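Local structure of alcohol dehydrogenase (Escherichia coli, 5VM2) at residues Pro22-Val36 against Ala124-Thr136. The protein is of unknown specificity but probably oxidises or reduces alcohols with NAD(H) or NADP(H). Residues are numbered along the deposited sequence; the frame is centred on the assembly and turned at random.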
ATOM      1  N   PRO A  22     -19.062  -9.006 -15.081  1.00 62.00           N
ATOM      2  CA  PRO A  22     -18.496 -10.350 -14.950  1.00 60.79           C
ATOM      3  C   PRO A  22     -19.447 -11.276 -14.211  1.00 59.90           C
ATOM      4  O   PRO A  22     -20.284 -10.846 -13.415  1.00 58.86           O
ATOM      5  CB  PRO A  22     -17.206 -10.125 -14.150  1.00 58.59           C
ATOM      6  CG  PRO A  22     -16.987  -8.636 -14.133  1.00 58.26           C
ATOM      7  CD  PRO A  22     -18.339  -8.018 -14.266  1.00 59.12           C
ATOM      8  N   VAL A  23     -19.317 -12.563 -14.498  1.00 60.76           N
ATOM      9  CA  VAL A  23     -20.094 -13.604 -13.833  1.00 60.57           C
ATOM     10  C   VAL A  23     -19.193 -14.267 -12.801  1.00 58.89           C
ATOM     11  O   VAL A  23     -18.122 -14.775 -13.170  1.00 58.00           O
ATOM     12  CB  VAL A  23     -20.635 -14.632 -14.836  1.00 62.78           C
ATOM     13  CG1 VAL A  23     -21.170 -15.850 -14.105  1.00 63.26           C
ATOM     14  CG2 VAL A  23     -21.714 -14.002 -15.697  1.00 65.01           C
ATOM     15  N   PRO A  24     -19.568 -14.290 -11.523  1.00 57.79           N
ATOM     16  CA  PRO A  24     -18.688 -14.885 -10.512  1.00 55.75           C
ATOM     17  C   PRO A  24     -18.577 -16.388 -10.713  1.00 57.00           C
ATOM     18  O   PRO A  24     -19.578 -17.076 -10.926  1.00 56.66           O
ATOM     19  CB  PRO A  24     -19.376 -14.544  -9.182  1.00 54.75           C
ATOM     20  CG  PRO A  24     -20.637 -13.792  -9.530  1.00 54.76           C
ATOM     21  CD  PRO A  24     -20.900 -13.970 -10.984  1.00 56.97           C
ATOM     22  N   LYS A  25     -17.347 -16.895 -10.658  1.00 56.97           N
ATOM     23  CA  LYS A  25     -17.158 -18.330 -10.552  1.00 59.18           C
ATOM     24  C   LYS A  25     -17.731 -18.815  -9.219  1.00 56.37           C
ATOM     25  O   LYS A  25     -18.115 -18.027  -8.351  1.00 54.43           O
ATOM     26  CB  LYS A  25     -15.677 -18.690 -10.680  1.00 61.57           C
ATOM     27  CG  LYS A  25     -14.975 -18.064 -11.879  1.00 63.57           C
ATOM     28  CD  LYS A  25     -15.111 -18.918 -13.130  1.00 69.30           C
ATOM     29  CE  LYS A  25     -14.117 -18.487 -14.200  1.00 70.83           C
ATOM     30  NZ  LYS A  25     -14.190 -17.024 -14.470  1.00 69.41           N
ATOM     31  N   GLU A  26     -17.782 -20.137  -9.056  1.00 57.41           N
ATOM     32  CA  GLU A  26     -18.514 -20.698  -7.926  1.00 60.05           C
ATOM     33  C   GLU A  26     -17.876 -20.380  -6.578  1.00 58.78           C
ATOM     34  O   GLU A  26     -18.539 -20.532  -5.547  1.00 58.56           O
ATOM     35  CB  GLU A  26     -18.658 -22.210  -8.085  1.00 65.06           C
ATOM     36  CG  GLU A  26     -17.349 -22.968  -8.130  1.00 68.02           C
ATOM     37  CD  GLU A  26     -17.551 -24.455  -7.937  1.00 72.38           C
ATOM     38  OE1 GLU A  26     -16.570 -25.143  -7.581  1.00 73.97           O
ATOM     39  OE2 GLU A  26     -18.684 -24.938  -8.138  1.00 74.40           O
ATOM     40  N   ASP A  27     -16.618 -19.944  -6.551  1.00 58.21           N
ATOM     41  CA  ASP A  27     -15.958 -19.582  -5.303  1.00 58.48           C
ATOM     42  C   ASP A  27     -15.714 -18.083  -5.183  1.00 53.60           C
ATOM     43  O   ASP A  27     -14.938 -17.658  -4.320  1.00 52.10           O
ATOM     44  CB  ASP A  27     -14.636 -20.341  -5.156  1.00 64.83           C
ATOM     45  CG  ASP A  27     -13.576 -19.861  -6.131  1.00 68.45           C
ATOM     46  OD1 ASP A  27     -13.907 -19.661  -7.318  1.00 70.19           O
ATOM     47  OD2 ASP A  27     -12.410 -19.684  -5.713  1.00 69.47           O
ATOM     48  N   GLU A  28     -16.370 -17.271  -6.008  1.00 51.88           N
ATOM     49  CA  GLU A  28     -16.110 -15.844  -6.076  1.00 50.69           C
ATOM     50  C   GLU A  28     -17.321 -15.036  -5.630  1.00 48.90           C
ATOM     51  O   GLU A  28     -18.458 -15.520  -5.613  1.00 48.27           O
ATOM     52  CB  GLU A  28     -15.717 -15.432  -7.499  1.00 53.13           C
ATOM     53  CG  GLU A  28     -14.515 -16.184  -8.049  1.00 55.55           C
ATOM     54  CD  GLU A  28     -14.126 -15.732  -9.445  1.00 58.16           C
ATOM     55  OE1 GLU A  28     -12.934 -15.853  -9.797  1.00 60.75           O
ATOM     56  OE2 GLU A  28     -15.010 -15.267 -10.195  1.00 58.79           O
ATOM     57  N   VAL A  29     -17.053 -13.787  -5.260  1.00 46.82           N
ATOM     58  CA  VAL A  29     -18.085 -12.793  -5.012  1.00 47.36           C
ATOM     59  C   VAL A  29     -18.087 -11.820  -6.180  1.00 46.38           C
ATOM     60  O   VAL A  29     -17.061 -11.596  -6.832  1.00 46.99           O
ATOM     61  CB  VAL A  29     -17.869 -12.036  -3.680  1.00 48.15           C
ATOM     62  CG1 VAL A  29     -17.958 -12.987  -2.497  1.00 50.10           C
ATOM     63  CG2 VAL A  29     -16.531 -11.312  -3.690  1.00 46.16           C
ATOM     64  N   LEU A  30     -19.254 -11.249  -6.453  1.00 46.76           N
ATOM     65  CA  LEU A  30     -19.384 -10.130  -7.375  1.00 47.72           C
ATOM     66  C   LEU A  30     -19.675  -8.885  -6.552  1.00 48.21           C
ATOM     67  O   LEU A  30     -20.693  -8.824  -5.852  1.00 48.21           O
ATOM     68  CB  LEU A  30     -20.490 -10.368  -8.403  1.00 49.93           C
ATOM     69  CG  LEU A  30     -20.812  -9.156  -9.286  1.00 51.22           C
ATOM     70  CD1 LEU A  30     -19.807  -9.026 -10.425  1.00 51.33           C
ATOM     71  CD2 LEU A  30     -22.238  -9.224  -9.821  1.00 54.24           C
ATOM     72  N   ILE A  31     -18.789  -7.898  -6.632  1.00 48.01           N
ATOM     73  CA  ILE A  31     -18.775  -6.683  -5.830  1.00 50.01           C
ATOM     74  C   ILE A  31     -19.093  -5.485  -6.714  1.00 48.40           C
ATOM     75  O   ILE A  31     -18.707  -5.437  -7.887  1.00 48.80           O
ATOM     76  CB  ILE A  31     -17.423  -6.497  -5.107  1.00 53.67           C
ATOM     77  CG1 ILE A  31     -16.302  -6.208  -6.105  1.00 56.08           C
ATOM     78  CG2 ILE A  31     -17.082  -7.736  -4.281  1.00 54.54           C
ATOM     79  CD1 ILE A  31     -16.343  -4.813  -6.670  1.00 59.48           C
ATOM     80  N   LYS A  32     -19.880  -4.533  -6.231  1.00 47.43           N
ATOM     81  CA  LYS A  32     -20.000  -3.227  -6.864  1.00 48.75           C
ATOM     82  C   LYS A  32     -18.953  -2.316  -6.236  1.00 47.30           C
ATOM     83  O   LYS A  32     -19.048  -1.981  -5.050  1.00 48.37           O
ATOM     84  CB  LYS A  32     -21.408  -2.669  -6.685  1.00 51.25           C
ATOM     85  CG  LYS A  32     -21.719  -1.454  -7.538  1.00 54.89           C
ATOM     86  CD  LYS A  32     -23.196  -1.094  -7.457  1.00 60.71           C
ATOM     87  CE  LYS A  32     -23.597  -0.139  -8.569  1.00 65.79           C
ATOM     88  NZ  LYS A  32     -22.850   1.147  -8.487  1.00 67.35           N
ATOM     89  N   VAL A  33     -17.944  -1.932  -7.021  1.00 45.22           N
ATOM     90  CA  VAL A  33     -16.850  -1.123  -6.492  1.00 40.04           C
ATOM     91  C   VAL A  33     -17.371   0.255  -6.115  1.00 39.53           C
ATOM     92  O   VAL A  33     -18.127   0.882  -6.869  1.00 38.24           O
ATOM     93  CB  VAL A  33     -15.708  -1.013  -7.511  1.00 38.59           C
ATOM     94  CG1 VAL A  33     -14.450  -0.501  -6.832  1.00 36.99           C
ATOM     95  CG2 VAL A  33     -15.444  -2.353  -8.163  1.00 41.92           C
ATOM     96  N   GLU A  34     -16.959   0.736  -4.945  1.00 39.92           N
ATOM     97  CA  GLU A  34     -17.343   2.051  -4.450  1.00 41.64           C
ATOM     98  C   GLU A  34     -16.175   3.013  -4.347  1.00 41.02           C
ATOM     99  O   GLU A  34     -16.341   4.206  -4.612  1.00 41.23           O
ATOM    100  CB  GLU A  34     -18.010   1.924  -3.078  1.00 45.28           C
ATOM    101  CG  GLU A  34     -19.136   0.910  -3.036  1.00 49.23           C
ATOM    102  CD  GLU A  34     -19.916   0.977  -1.745  1.00 51.64           C
ATOM    103  OE1 GLU A  34     -19.744   1.966  -1.003  1.00 53.85           O
ATOM    104  OE2 GLU A  34     -20.700   0.044  -1.472  1.00 53.39           O
ATOM    105  N   TYR A  35     -14.995   2.526  -3.962  1.00 39.22           N
ATOM    106  CA  TYR A  35     -13.812   3.369  -3.874  1.00 39.05           C
ATOM    107  C   TYR A  35     -12.611   2.601  -4.401  1.00 38.15           C
ATOM    108  O   TYR A  35     -12.529   1.376  -4.269  1.00 37.38           O
ATOM    109  CB  TYR A  35     -13.554   3.840  -2.433  1.00 40.63           C
ATOM    110  CG  TYR A  35     -14.548   4.869  -1.950  1.00 44.59           C
ATOM    111  CD1 TYR A  35     -14.337   6.226  -2.169  1.00 47.77           C
ATOM    112  CD2 TYR A  35     -15.708   4.486  -1.288  1.00 46.82           C
ATOM    113  CE1 TYR A  35     -15.249   7.172  -1.734  1.00 51.70           C
ATOM    114  CE2 TYR A  35     -16.627   5.425  -0.852  1.00 50.27           C
ATOM    115  CZ  TYR A  35     -16.393   6.764  -1.077  1.00 52.72           C
ATOM    116  OH  TYR A  35     -17.303   7.702  -0.644  1.00 56.33           O
ATOM    117  N   VAL A  36     -11.691   3.333  -5.018  1.00 36.50           N
ATOM    118  CA  VAL A  36     -10.429   2.781  -5.494  1.00 36.45           C
ATOM    119  C   VAL A  36      -9.325   3.738  -5.075  1.00 35.44           C
ATOM    120  O   VAL A  36      -9.377   4.928  -5.402  1.00 35.82           O
ATOM    121  CB  VAL A  36     -10.414   2.573  -7.018  1.00 37.07           C
ATOM    122  CG1 VAL A  36      -9.018   2.174  -7.480  1.00 37.11           C
ATOM    123  CG2 VAL A  36     -11.432   1.517  -7.424  1.00 35.34           C
ATOM    124  N   ALA A 124      -9.065  -2.296 -10.749  1.00 38.90           N
ATOM    125  CA  ALA A 124     -10.144  -2.063  -9.798  1.00 37.60           C
ATOM    126  C   ALA A 124     -11.044  -0.914 -10.228  1.00 38.79           C
ATOM    127  O   ALA A 124     -12.172  -0.804  -9.736  1.00 39.20           O
ATOM    128  CB  ALA A 124      -9.572  -1.789  -8.407  1.00 36.43           C
ATOM    129  N   LEU A 125     -10.570  -0.057 -11.133  1.00 40.09           N
ATOM    130  CA  LEU A 125     -11.360   1.057 -11.658  1.00 40.93           C
ATOM    131  C   LEU A 125     -12.405   0.506 -12.624  1.00 44.55           C
ATOM    132  O   LEU A 125     -12.230   0.479 -13.845  1.00 45.12           O
ATOM    133  CB  LEU A 125     -10.457   2.087 -12.329  1.00 38.64           C
ATOM    134  CG  LEU A 125      -9.532   2.829 -11.363  1.00 37.59           C
ATOM    135  CD1 LEU A 125      -8.475   3.622 -12.116  1.00 39.01           C
ATOM    136  CD2 LEU A 125     -10.343   3.740 -10.457  1.00 37.12           C
ATOM    137  N   THR A 126     -13.511   0.044 -12.047  1.00 47.61           N
ATOM    138  CA  THR A 126     -14.646  -0.483 -12.791  1.00 48.74           C
ATOM    139  C   THR A 126     -15.831  -0.500 -11.841  1.00 49.25           C
ATOM    140  O   THR A 126     -15.664  -0.414 -10.622  1.00 48.05           O
ATOM    141  CB  THR A 126     -14.362  -1.885 -13.350  1.00 49.10           C
ATOM    142  OG1 THR A 126     -15.506  -2.370 -14.071  1.00 50.21           O
ATOM    143  CG2 THR A 126     -14.029  -2.847 -12.224  1.00 47.11           C
ATOM    144  N   HIS A 127     -17.036  -0.589 -12.406  1.00 50.60           N
ATOM    145  CA  HIS A 127     -18.220  -0.615 -11.555  1.00 51.92           C
ATOM    146  C   HIS A 127     -18.419  -1.977 -10.903  1.00 51.50           C
ATOM    147  O   HIS A 127     -18.905  -2.047  -9.769  1.00 52.72           O
ATOM    148  CB  HIS A 127     -19.468  -0.229 -12.354  1.00 55.85           C
ATOM    149  CG  HIS A 127     -19.553   1.230 -12.675  1.00 59.53           C
ATOM    150  ND1 HIS A 127     -19.801   2.190 -11.717  1.00 60.17           N
ATOM    151  CD2 HIS A 127     -19.426   1.894 -13.849  1.00 61.69           C
ATOM    152  CE1 HIS A 127     -19.818   3.383 -12.285  1.00 61.82           C
ATOM    153  NE2 HIS A 127     -19.594   3.232 -13.578  1.00 62.73           N
ATOM    154  N   TYR A 128     -18.036  -3.054 -11.585  1.00 49.51           N
ATOM    155  CA  TYR A 128     -18.282  -4.411 -11.119  1.00 48.01           C
ATOM    156  C   TYR A 128     -17.049  -5.264 -11.363  1.00 49.35           C
ATOM    157  O   TYR A 128     -16.462  -5.219 -12.449  1.00 50.64           O
ATOM    158  CB  TYR A 128     -19.487  -5.039 -11.836  1.00 48.50           C
ATOM    159  CG  TYR A 128     -20.807  -4.367 -11.540  1.00 52.10           C
ATOM    160  CD1 TYR A 128     -21.568  -4.747 -10.443  1.00 54.24           C
ATOM    161  CD2 TYR A 128     -21.288  -3.347 -12.350  1.00 54.56           C
ATOM    162  CE1 TYR A 128     -22.778  -4.130 -10.163  1.00 57.07           C
ATOM    163  CE2 TYR A 128     -22.497  -2.722 -12.076  1.00 57.14           C
ATOM    164  CZ  TYR A 128     -23.236  -3.120 -10.982  1.00 57.72           C
ATOM    165  OH  TYR A 128     -24.438  -2.507 -10.700  1.00 59.71           O
ATOM    166  N   LEU A 129     -16.669  -6.050 -10.358  1.00 48.95           N
ATOM    167  CA  LEU A 129     -15.573  -6.997 -10.513  1.00 48.06           C
ATOM    168  C   LEU A 129     -15.841  -8.227  -9.656  1.00 46.13           C
ATOM    169  O   LEU A 129     -16.639  -8.196  -8.716  1.00 45.14           O
ATOM    170  CB  LEU A 129     -14.217  -6.365 -10.155  1.00 47.31           C
ATOM    171  CG  LEU A 129     -13.907  -5.868  -8.739  1.00 45.31           C
ATOM    172  CD1 LEU A 129     -13.458  -6.996  -7.809  1.00 45.64           C
ATOM    173  CD2 LEU A 129     -12.835  -4.791  -8.791  1.00 42.76           C
ATOM    174  N   CYS A 130     -15.149  -9.312  -9.991  1.00 45.35           N
ATOM    175  CA  CYS A 130     -15.246 -10.569  -9.266  1.00 46.31           C
ATOM    176  C   CYS A 130     -13.934 -10.854  -8.553  1.00 44.11           C
ATOM    177  O   CYS A 130     -12.856 -10.544  -9.069  1.00 44.25           O
ATOM    178  CB  CYS A 130     -15.591 -11.723 -10.207  1.00 49.40           C
ATOM    179  SG  CYS A 130     -17.220 -11.566 -10.964  1.00 53.35           S
ATOM    180  N   HIS A 131     -14.029 -11.447  -7.364  1.00 42.25           N
ATOM    181  CA  HIS A 131     -12.849 -11.756  -6.577  1.00 40.20           C
ATOM    182  C   HIS A 131     -13.092 -13.050  -5.819  1.00 39.46           C
ATOM    183  O   HIS A 131     -14.231 -13.311  -5.409  1.00 39.10           O
ATOM    184  CB  HIS A 131     -12.505 -10.631  -5.593  1.00 39.34           C
ATOM    185  CG  HIS A 131     -11.058 -10.591  -5.210  1.00 36.92           C
ATOM    186  ND1 HIS A 131     -10.047 -10.455  -6.137  1.00 35.39           N
ATOM    187  CD2 HIS A 131     -10.452 -10.682  -4.002  1.00 35.77           C
ATOM    188  CE1 HIS A 131      -8.880 -10.461  -5.517  1.00 34.81           C
ATOM    189  NE2 HIS A 131      -9.098 -10.595  -4.221  1.00 33.94           N
ATOM    190  N   PRO A 132     -12.063 -13.876  -5.629  1.00 38.88           N
ATOM    191  CA  PRO A 132     -12.238 -15.089  -4.825  1.00 40.81           C
ATOM    192  C   PRO A 132     -12.659 -14.748  -3.403  1.00 41.15           C
ATOM    193  O   PRO A 132     -12.131 -13.823  -2.781  1.00 37.76           O
ATOM    194  CB  PRO A 132     -10.852 -15.748  -4.855  1.00 41.14           C
ATOM    195  CG  PRO A 132     -10.133 -15.121  -6.004  1.00 39.58           C
ATOM    196  CD  PRO A 132     -10.685 -13.736  -6.134  1.00 37.55           C
ATOM    197  N   GLU A 133     -13.630 -15.511  -2.897  1.00 44.17           N
ATOM    198  CA  GLU A 133     -14.092 -15.329  -1.527  1.00 45.21           C
ATOM    199  C   GLU A 133     -12.950 -15.440  -0.524  1.00 42.62           C
ATOM    200  O   GLU A 133     -12.980 -14.789   0.528  1.00 40.67           O
ATOM    201  CB  GLU A 133     -15.192 -16.354  -1.228  1.00 51.14           C
ATOM    202  CG  GLU A 133     -15.211 -16.910   0.185  1.00 55.84           C
ATOM    203  CD  GLU A 133     -15.961 -18.230   0.277  1.00 61.58           C
ATOM    204  OE1 GLU A 133     -15.880 -19.031  -0.677  1.00 62.96           O
ATOM    205  OE2 GLU A 133     -16.638 -18.463   1.300  1.00 63.66           O
ATOM    206  N   SER A 134     -11.919 -16.228  -0.846  1.00 41.33           N
ATOM    207  CA  SER A 134     -10.827 -16.446   0.095  1.00 41.01           C
ATOM    208  C   SER A 134      -9.979 -15.199   0.318  1.00 37.08           C
ATOM    209  O   SER A 134      -9.287 -15.116   1.338  1.00 37.43           O
ATOM    210  CB  SER A 134      -9.943 -17.604  -0.382  1.00 44.30           C
ATOM    211  OG  SER A 134      -9.557 -17.441  -1.737  1.00 45.34           O
ATOM    212  N   PHE A 135     -10.009 -14.229  -0.596  1.00 36.31           N
ATOM    213  CA  PHE A 135      -9.252 -12.994  -0.417  1.00 32.97           C
ATOM    214  C   PHE A 135     -10.172 -11.780  -0.436  1.00 33.03           C
ATOM    215  O   PHE A 135      -9.799 -10.690  -0.886  1.00 30.99           O
ATOM    216  CB  PHE A 135      -8.134 -12.910  -1.450  1.00 30.59           C
ATOM    217  CG  PHE A 135      -7.040 -13.900  -1.177  1.00 30.78           C
ATOM    218  CD1 PHE A 135      -7.147 -15.206  -1.632  1.00 30.18           C
ATOM    219  CD2 PHE A 135      -5.959 -13.552  -0.381  1.00 31.15           C
ATOM    220  CE1 PHE A 135      -6.162 -16.139  -1.347  1.00 30.72           C
ATOM    221  CE2 PHE A 135      -4.967 -14.477  -0.088  1.00 31.75           C
ATOM    222  CZ  PHE A 135      -5.074 -15.776  -0.568  1.00 29.30           C
ATOM    223  N   THR A 136     -11.377 -11.980   0.082  1.00 33.06           N
ATOM    224  CA  THR A 136     -12.320 -10.909   0.339  1.00 33.85           C
ATOM    225  C   THR A 136     -12.618 -10.904   1.832  1.00 34.43           C
ATOM    226  O   THR A 136     -12.640 -11.961   2.471  1.00 34.45           O
ATOM    227  CB  THR A 136     -13.602 -11.123  -0.476  1.00 36.29           C
ATOM    228  OG1 THR A 136     -13.281 -11.103  -1.872  1.00 34.49           O
ATOM    229  CG2 THR A 136     -14.644 -10.051  -0.175  1.00 35.91           C
TER
HETATM  230  O   HOH W   1     -12.152 -18.481  -2.883  1.00 35.84           O
HETATM  231  O   HOH W   2     -11.248 -13.353  -9.557  1.00 62.04           O
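The Tyr128 ring lies obliquely against the Lys32 side chain, which runs from CB out to CE along the ring, ending with Lys32 CE 3.3 Å from Tyr128 OH. The His131 ring has Pro132 CD over one face, Phe135 O and Thr136 OG1 in plane at its edge, and its NE2 hydrogen-bonded to Glu90 O. Strands 28-36 and 128-132 run antiparallel, with the Tyr128 and His131 side chains on opposite faces of the sheet: Val29 and His131 exchange two backbone hydrogen bonds, as do Ile31 and Leu129. Val33 N extends the pairing to His127 O, approaching from above the carbonyl plane. On the face with Tyr128, Cys130 SG packs against the loop before strand 28-36, 3.5 Å from Pro22 CB, with Leu30 CD1 also against it. On the other face, shared by Val29 and His131, Leu129 CG stands between its own N and carbonyl carbon (chi1 63°), pressed tightly on Ile31 CD1 at 3.4 Å. Beyond the strand, Glu133 N gives Asp27 O a nearly straight 2.9 Å hydrogen bond, and Glu28 OE2 accepts one from Lys25 N, above the carboxylate plane, alongside the turn's own Glu28 N to Lys25 O bond. In this GroES-like domain, backbone bonds lock the register, whereas buried Thr126 O, 3.1 Å from Val33 CG2, has no polar partner in the model.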